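Local atomic coordinates of outer membrane protein SusF (Bacteroides thetaiotaomicron, PDB entry 4FE9), a protein that binds starch at the surface of the bacterial cell, before the polysaccharide is taken into the periplasm for degradation. Residues S55-E60 with I129-N134. Sequence-based numbering, arbitrary orientation.
Sequences SSTTAE and IQLVGN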
ATOM      1  N   SER A  55      39.635 -14.423 -12.517  1.00 16.59           N
ATOM      2  CA  SER A  55      40.245 -15.471 -13.326  1.00 19.59           C
ATOM      3  C   SER A  55      41.424 -14.935 -14.112  1.00 18.47           C
ATOM      4  O   SER A  55      42.426 -15.611 -14.265  1.00 18.61           O
ATOM      5  CB  SER A  55      39.229 -16.078 -14.275  1.00 18.62           C
ATOM      6  OG  SER A  55      38.355 -16.921 -13.534  1.00 29.22           O
ATOM      7  N   SER A  56      41.276 -13.724 -14.642  1.00 17.57           N
ATOM      8  CA  SER A  56      42.347 -13.113 -15.398  1.00 17.70           C
ATOM      9  C   SER A  56      42.180 -11.608 -15.416  1.00 15.45           C
ATOM     10  O   SER A  56      41.106 -11.080 -15.146  1.00 14.61           O
ATOM     11  CB  SER A  56      42.361 -13.646 -16.838  1.00 16.18           C
ATOM     12  OG  SER A  56      41.204 -13.197 -17.527  1.00 19.55           O
ATOM     13  N   THR A  57      43.241 -10.934 -15.777  1.00 15.36           N
ATOM     14  CA  THR A  57      43.230  -9.490 -15.898  1.00 16.03           C
ATOM     15  C   THR A  57      44.266  -9.103 -16.927  1.00 15.36           C
ATOM     16  O   THR A  57      45.259  -9.800 -17.080  1.00 14.13           O
ATOM     17  CB  THR A  57      43.631  -8.849 -14.555  1.00 15.14           C
ATOM     18  OG1 THR A  57      43.404  -7.435 -14.611  1.00 23.84           O
ATOM     19  CG2 THR A  57      45.077  -9.118 -14.248  1.00 17.51           C
ATOM     20  N   THR A  58      44.094  -7.941 -17.560  1.00 15.55           N
ATOM     21  CA  THR A  58      45.151  -7.412 -18.386  1.00 16.78           C
ATOM     22  C   THR A  58      46.145  -6.562 -17.620  1.00 17.55           C
ATOM     23  O   THR A  58      47.081  -6.041 -18.209  1.00 18.07           O
ATOM     24  CB  THR A  58      44.632  -6.612 -19.594  1.00 17.21           C
ATOM     25  OG1 THR A  58      43.942  -5.457 -19.138  1.00 13.56           O
ATOM     26  CG2 THR A  58      43.689  -7.478 -20.487  1.00 14.52           C
ATOM     27  N   ALA A  59      46.037  -6.544 -16.300  1.00 19.32           N
ATOM     28  CA  ALA A  59      47.042  -5.854 -15.467  1.00 19.95           C
ATOM     29  C   ALA A  59      48.350  -6.636 -15.453  1.00 22.02           C
ATOM     30  O   ALA A  59      48.356  -7.853 -15.619  1.00 22.01           O
ATOM     31  CB  ALA A  59      46.532  -5.664 -14.060  1.00 19.91           C
ATOM     32  N   GLU A  60      49.460  -5.923 -15.301  1.00 23.87           N
ATOM     33  CA  GLU A  60      50.787  -6.534 -15.359  1.00 27.31           C
ATOM     34  C   GLU A  60      51.011  -7.521 -14.213  1.00 29.06           C
ATOM     35  O   GLU A  60      50.462  -7.356 -13.099  1.00 29.71           O
ATOM     36  CB  GLU A  60      51.875  -5.447 -15.366  1.00 26.39           C
ATOM     37  CG  GLU A  60      51.899  -4.641 -16.672  1.00 31.92           C
ATOM     38  CD  GLU A  60      53.050  -3.622 -16.748  1.00 43.69           C
ATOM     39  OE1 GLU A  60      52.790  -2.462 -17.145  1.00 49.55           O
ATOM     40  OE2 GLU A  60      54.218  -4.014 -16.538  1.00 49.47           O
ATOM     41  N   ILE A 129      44.962   1.391 -10.245  1.00 17.28           N
ATOM     42  CA  ILE A 129      44.442   1.558 -11.584  1.00 16.33           C
ATOM     43  C   ILE A 129      43.196   0.718 -11.759  1.00 15.92           C
ATOM     44  O   ILE A 129      43.208  -0.460 -11.471  1.00 12.38           O
ATOM     45  CB  ILE A 129      45.509   1.172 -12.650  1.00 16.13           C
ATOM     46  CG1 ILE A 129      46.707   2.119 -12.533  1.00 17.12           C
ATOM     47  CG2 ILE A 129      44.946   1.276 -14.037  1.00 14.81           C
ATOM     48  CD1 ILE A 129      48.029   1.379 -12.448  1.00 20.86           C
ATOM     49  N   GLN A 130      42.122   1.361 -12.222  1.00 14.99           N
ATOM     50  CA  GLN A 130      40.783   0.772 -12.288  1.00 16.74           C
ATOM     51  C   GLN A 130      40.751  -0.456 -13.237  1.00 15.99           C
ATOM     52  O   GLN A 130      41.316  -0.415 -14.341  1.00 15.26           O
ATOM     53  CB  GLN A 130      39.808   1.845 -12.793  1.00 15.93           C
ATOM     54  CG  GLN A 130      38.431   1.381 -13.050  1.00 19.64           C
ATOM     55  CD  GLN A 130      37.659   1.144 -11.761  1.00 32.48           C
ATOM     56  OE1 GLN A 130      37.455   2.074 -10.957  1.00 34.00           O
ATOM     57  NE2 GLN A 130      37.298  -0.116 -11.510  1.00 22.61           N
ATOM     58  N   LEU A 131      40.184  -1.561 -12.767  1.00 15.46           N
ATOM     59  CA  LEU A 131      39.847  -2.706 -13.662  1.00 15.66           C
ATOM     60  C   LEU A 131      38.393  -2.677 -14.078  1.00 16.26           C
ATOM     61  O   LEU A 131      37.507  -2.455 -13.248  1.00 17.34           O
ATOM     62  CB  LEU A 131      40.196  -4.052 -12.985  1.00 14.84           C
ATOM     63  CG  LEU A 131      41.617  -4.124 -12.407  1.00 16.99           C
ATOM     64  CD1 LEU A 131      41.825  -5.298 -11.505  1.00 18.13           C
ATOM     65  CD2 LEU A 131      42.702  -4.074 -13.497  1.00 16.48           C
ATOM     66  N   VAL A 132      38.134  -2.783 -15.380  1.00 16.79           N
ATOM     67  CA  VAL A 132      36.755  -2.931 -15.856  1.00 17.77           C
ATOM     68  C   VAL A 132      36.424  -4.425 -16.039  1.00 18.09           C
ATOM     69  O   VAL A 132      37.091  -5.134 -16.825  1.00 17.75           O
ATOM     70  CB  VAL A 132      36.496  -2.158 -17.202  1.00 18.19           C
ATOM     71  CG1 VAL A 132      35.051  -2.355 -17.658  1.00 18.42           C
ATOM     72  CG2 VAL A 132      36.807  -0.669 -17.051  1.00 19.54           C
ATOM     73  N   GLY A 133      35.536  -4.939 -15.192  1.00 18.21           N
ATOM     74  CA  GLY A 133      35.251  -6.371 -15.187  1.00 17.83           C
ATOM     75  C   GLY A 133      33.782  -6.634 -15.436  1.00 18.23           C
ATOM     76  O   GLY A 133      32.994  -5.703 -15.538  1.00 16.80           O
ATOM     77  N   ASN A 134      33.401  -7.911 -15.490  1.00 17.10           N
ATOM     78  CA  ASN A 134      32.003  -8.271 -15.738  1.00 16.06           C
ATOM     79  C   ASN A 134      31.315  -8.571 -14.391  1.00 17.15           C
ATOM     80  O   ASN A 134      31.984  -8.835 -13.420  1.00 16.34           O
ATOM     81  CB  ASN A 134      31.962  -9.525 -16.609  1.00 17.01           C
ATOM     82  CG  ASN A 134      32.868 -10.623 -16.071  1.00 15.60           C
ATOM     83  OD1 ASN A 134      34.010 -10.364 -15.715  1.00 19.72           O
ATOM     84  ND2 ASN A 134      32.303 -11.781 -15.831  1.00 18.01           N
TER
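L131 meets T57 and A59 mainly through one branch of its side chain. Its CD2 lies 3.6 Å from T57 OG1 and 4.2 Å from A59 CB, touching the hydroxyl oxygen and the neighbouring methyl group, while L131 CD1 is also close to T57 OG1, at 4.1 Å. The side chains of T57 and L131 cross at about a right angle, and no hydrogen bond joins the two segments. T57 OG1 stands opposite its own backbone N (chi1 -170°), a torsion that places it beside its own carbonyl carbon, within reach of the backbone two residues on. There it accepts the backbone N-H of A59 at 3.3 Å between A59 N and T57 OG1, nearly straight at 163°, forming an ST turn where strand 48-57 gives way to loop. The same hydroxyl also hydrogen-bonds T28 O on strand 27-33, which pairs antiparallel with 48-57 and parallel with 128-141. A valine in its place, lacking the hydroxyl, would probably leave the A59 N-H and T28 O without this partner and the turn less firmly held. Beyond these three residues, L131 also packs against L27, A119 and A121, so strands 27-33 and 111-122 of the N-terminal domain's mixed sheet both contribute contacts to the leucine. The contact, away from the starch-binding sites, thus illustrates a hydroxyl that bonds to two backbone groups and meets the buried leucine by van der Waals contact.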